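Local structure of imidazolonepropionase (Unidentified, 2Q09) at residues T111-E116 with L152-R156. The protein catalyses the hydrolytic opening of the ring of imidazolone-5-propanoate to N-formimidoyl-L-glutamate, the third step of histidine degradation. Residues are numbered along the deposited sequence.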
ATOM      1  N   THR A 111      20.604   4.985   2.991  1.00 21.54           N
ATOM      2  CA  THR A 111      20.071   3.627   3.038  1.00 21.49           C
ATOM      3  C   THR A 111      21.117   2.584   2.629  1.00 22.30           C
ATOM      4  O   THR A 111      21.172   1.503   3.210  1.00 22.17           O
ATOM      5  CB  THR A 111      18.802   3.497   2.164  1.00 22.39           C
ATOM      6  OG1 THR A 111      17.814   4.427   2.631  1.00 21.51           O
ATOM      7  CG2 THR A 111      18.215   2.090   2.251  1.00 21.48           C
ATOM      8  N   ARG A 112      21.956   2.907   1.649  1.00 23.24           N
ATOM      9  CA  ARG A 112      23.013   1.975   1.241  1.00 22.91           C
ATOM     10  C   ARG A 112      23.971   1.788   2.414  1.00 24.36           C
ATOM     11  O   ARG A 112      24.424   0.681   2.708  1.00 22.95           O
ATOM     12  CB  ARG A 112      23.825   2.534   0.081  1.00 22.24           C
ATOM     13  CG  ARG A 112      23.142   2.568  -1.259  1.00 20.39           C
ATOM     14  CD  ARG A 112      24.079   3.236  -2.253  1.00 21.04           C
ATOM     15  NE  ARG A 112      23.638   3.072  -3.631  1.00 22.44           N
ATOM     16  CZ  ARG A 112      24.326   3.506  -4.679  1.00 21.95           C
ATOM     17  NH1 ARG A 112      25.479   4.138  -4.483  1.00 23.05           N
ATOM     18  NH2 ARG A 112      23.889   3.278  -5.913  1.00 21.54           N
ATOM     19  N   ALA A 113      24.284   2.898   3.072  1.00 24.37           N
ATOM     20  CA  ALA A 113      25.198   2.890   4.200  1.00 25.54           C
ATOM     21  C   ALA A 113      24.630   2.218   5.444  1.00 25.89           C
ATOM     22  O   ALA A 113      25.385   1.687   6.266  1.00 24.18           O
ATOM     23  CB  ALA A 113      25.631   4.328   4.528  1.00 27.11           C
ATOM     24  N   ALA A 114      23.310   2.239   5.587  1.00 23.66           N
ATOM     25  CA  ALA A 114      22.694   1.618   6.750  1.00 23.28           C
ATOM     26  C   ALA A 114      22.805   0.106   6.632  1.00 23.97           C
ATOM     27  O   ALA A 114      22.703  -0.444   5.537  1.00 26.00           O
ATOM     28  CB  ALA A 114      21.219   2.026   6.855  1.00 23.50           C
ATOM     29  N   SER A 115      22.997  -0.568   7.758  1.00 23.17           N
ATOM     30  CA  SER A 115      23.084  -2.020   7.753  1.00 23.28           C
ATOM     31  C   SER A 115      21.667  -2.578   7.709  1.00 24.03           C
ATOM     32  O   SER A 115      20.707  -1.878   8.042  1.00 22.08           O
ATOM     33  CB  SER A 115      23.767  -2.530   9.022  1.00 24.49           C
ATOM     34  OG  SER A 115      22.920  -2.387  10.152  1.00 23.45           O
ATOM     35  N   GLU A 116      21.543  -3.840   7.308  1.00 23.31           N
ATOM     36  CA  GLU A 116      20.244  -4.493   7.252  1.00 23.91           C
ATOM     37  C   GLU A 116      19.588  -4.443   8.634  1.00 24.18           C
ATOM     38  O   GLU A 116      18.397  -4.162   8.755  1.00 21.96           O
ATOM     39  CB  GLU A 116      20.391  -5.950   6.804  1.00 24.35           C
ATOM     40  CG  GLU A 116      19.064  -6.615   6.510  1.00 26.86           C
ATOM     41  CD  GLU A 116      19.210  -8.053   6.059  1.00 27.84           C
ATOM     42  OE1 GLU A 116      19.946  -8.299   5.079  1.00 28.53           O
ATOM     43  OE2 GLU A 116      18.587  -8.934   6.690  1.00 28.30           O
ATOM     44  N   LEU A 152      18.018  -5.903  -2.546  1.00 22.81           N
ATOM     45  CA  LEU A 152      17.599  -7.139  -1.881  1.00 22.95           C
ATOM     46  C   LEU A 152      17.678  -7.003  -0.364  1.00 22.61           C
ATOM     47  O   LEU A 152      16.917  -7.643   0.365  1.00 21.66           O
ATOM     48  CB  LEU A 152      18.457  -8.321  -2.345  1.00 24.04           C
ATOM     49  CG  LEU A 152      17.973  -9.065  -3.596  1.00 27.41           C
ATOM     50  CD1 LEU A 152      17.829  -8.111  -4.764  1.00 27.22           C
ATOM     51  CD2 LEU A 152      18.950 -10.188  -3.922  1.00 28.37           C
ATOM     52  N   LYS A 153      18.600  -6.168   0.112  1.00 22.00           N
ATOM     53  CA  LYS A 153      18.747  -5.935   1.544  1.00 23.69           C
ATOM     54  C   LYS A 153      17.425  -5.373   2.068  1.00 21.59           C
ATOM     55  O   LYS A 153      16.946  -5.754   3.124  1.00 21.47           O
ATOM     56  CB  LYS A 153      19.882  -4.930   1.790  1.00 25.35           C
ATOM     57  CG  LYS A 153      19.989  -4.428   3.213  1.00 26.02           C
ATOM     58  CD  LYS A 153      21.242  -3.562   3.415  1.00 27.67           C
ATOM     59  CE  LYS A 153      21.190  -2.277   2.619  1.00 26.00           C
ATOM     60  NZ  LYS A 153      22.397  -1.429   2.862  1.00 26.46           N
HETATM   61  N   MSE A 154      16.846  -4.446   1.318  1.00 21.93           N
HETATM   62  CA  MSE A 154      15.582  -3.843   1.712  1.00 20.96           C
HETATM   63  C   MSE A 154      14.463  -4.876   1.712  1.00 19.93           C
HETATM   64  O   MSE A 154      13.643  -4.917   2.631  1.00 18.54           O
HETATM   65  CB  MSE A 154      15.247  -2.680   0.782  1.00 22.49           C
HETATM   66  CG  MSE A 154      16.240  -1.524   0.941  1.00 23.92           C
HETATM   67 SE   MSE A 154      15.886  -0.068  -0.241  1.00 27.64          SE
HETATM   68  CE  MSE A 154      16.248  -0.908  -1.896  1.00 33.78           C
ATOM     69  N   LEU A 155      14.436  -5.717   0.687  1.00 19.49           N
ATOM     70  CA  LEU A 155      13.410  -6.752   0.608  1.00 20.59           C
ATOM     71  C   LEU A 155      13.545  -7.722   1.775  1.00 20.27           C
ATOM     72  O   LEU A 155      12.544  -8.210   2.296  1.00 19.99           O
ATOM     73  CB  LEU A 155      13.504  -7.505  -0.722  1.00 20.40           C
ATOM     74  CG  LEU A 155      13.371  -6.650  -1.987  1.00 22.39           C
ATOM     75  CD1 LEU A 155      13.473  -7.549  -3.211  1.00 23.59           C
ATOM     76  CD2 LEU A 155      12.027  -5.909  -1.987  1.00 23.18           C
ATOM     77  N   ARG A 156      14.779  -8.008   2.184  1.00 21.48           N
ATOM     78  CA  ARG A 156      14.981  -8.910   3.311  1.00 22.72           C
ATOM     79  C   ARG A 156      14.472  -8.270   4.596  1.00 21.02           C
ATOM     80  O   ARG A 156      13.901  -8.946   5.441  1.00 19.85           O
ATOM     81  CB  ARG A 156      16.462  -9.284   3.456  1.00 24.71           C
ATOM     82  CG  ARG A 156      16.925 -10.316   2.424  1.00 29.47           C
ATOM     83  CD  ARG A 156      18.245 -10.968   2.835  1.00 33.23           C
ATOM     84  NE  ARG A 156      19.364 -10.036   2.772  1.00 35.52           N
ATOM     85  CZ  ARG A 156      20.033  -9.743   1.666  1.00 36.72           C
ATOM     86  NH1 ARG A 156      19.709 -10.310   0.514  1.00 36.45           N
ATOM     87  NH2 ARG A 156      21.028  -8.875   1.717  1.00 36.81           N
TER
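Lys153 bonds to the end of helix 104-113 and to the turn after it. Its NZ donates to Thr111 O at 3.2 Å and to Ala114 O at 2.9 Å. The last carbonyls of the helix have few helical NH partners; Thr111 O takes a weak bond from Ala114 N, and Ala114 has already left the helix. The ammonium group supplies a donor. Asp150, one turn earlier on the lysine's own helix, forms a salt bridge with it.

The salt bridge between the segments lies at the start of the next helix. Glu116 OE1 meets Arg156 NE at 2.9 Å, hydrogen-bonded and near the guanidinium plane. Ser115 is the N-cap of helix 116-133, which leads into barrel strand 135-141. Helix 148-164 connects that strand to the parallel strand 168-176, a beta-alpha-beta unit of the TIM-barrel amidohydrolase fold. The contact thus ties the turn between helices 104-113 and 116-133 to a barrel helix.

Apolar contacts flank the polar ones. The Lys153 chain runs beside Glu116, with Lys153 CG 3.9 Å from Glu116 CB. Thr111 CG2 touches SE of Met154, a selenomethionine, at 4.0 Å. The Thr111 side chain also approaches Tyr144, which lines the inhibitor pocket.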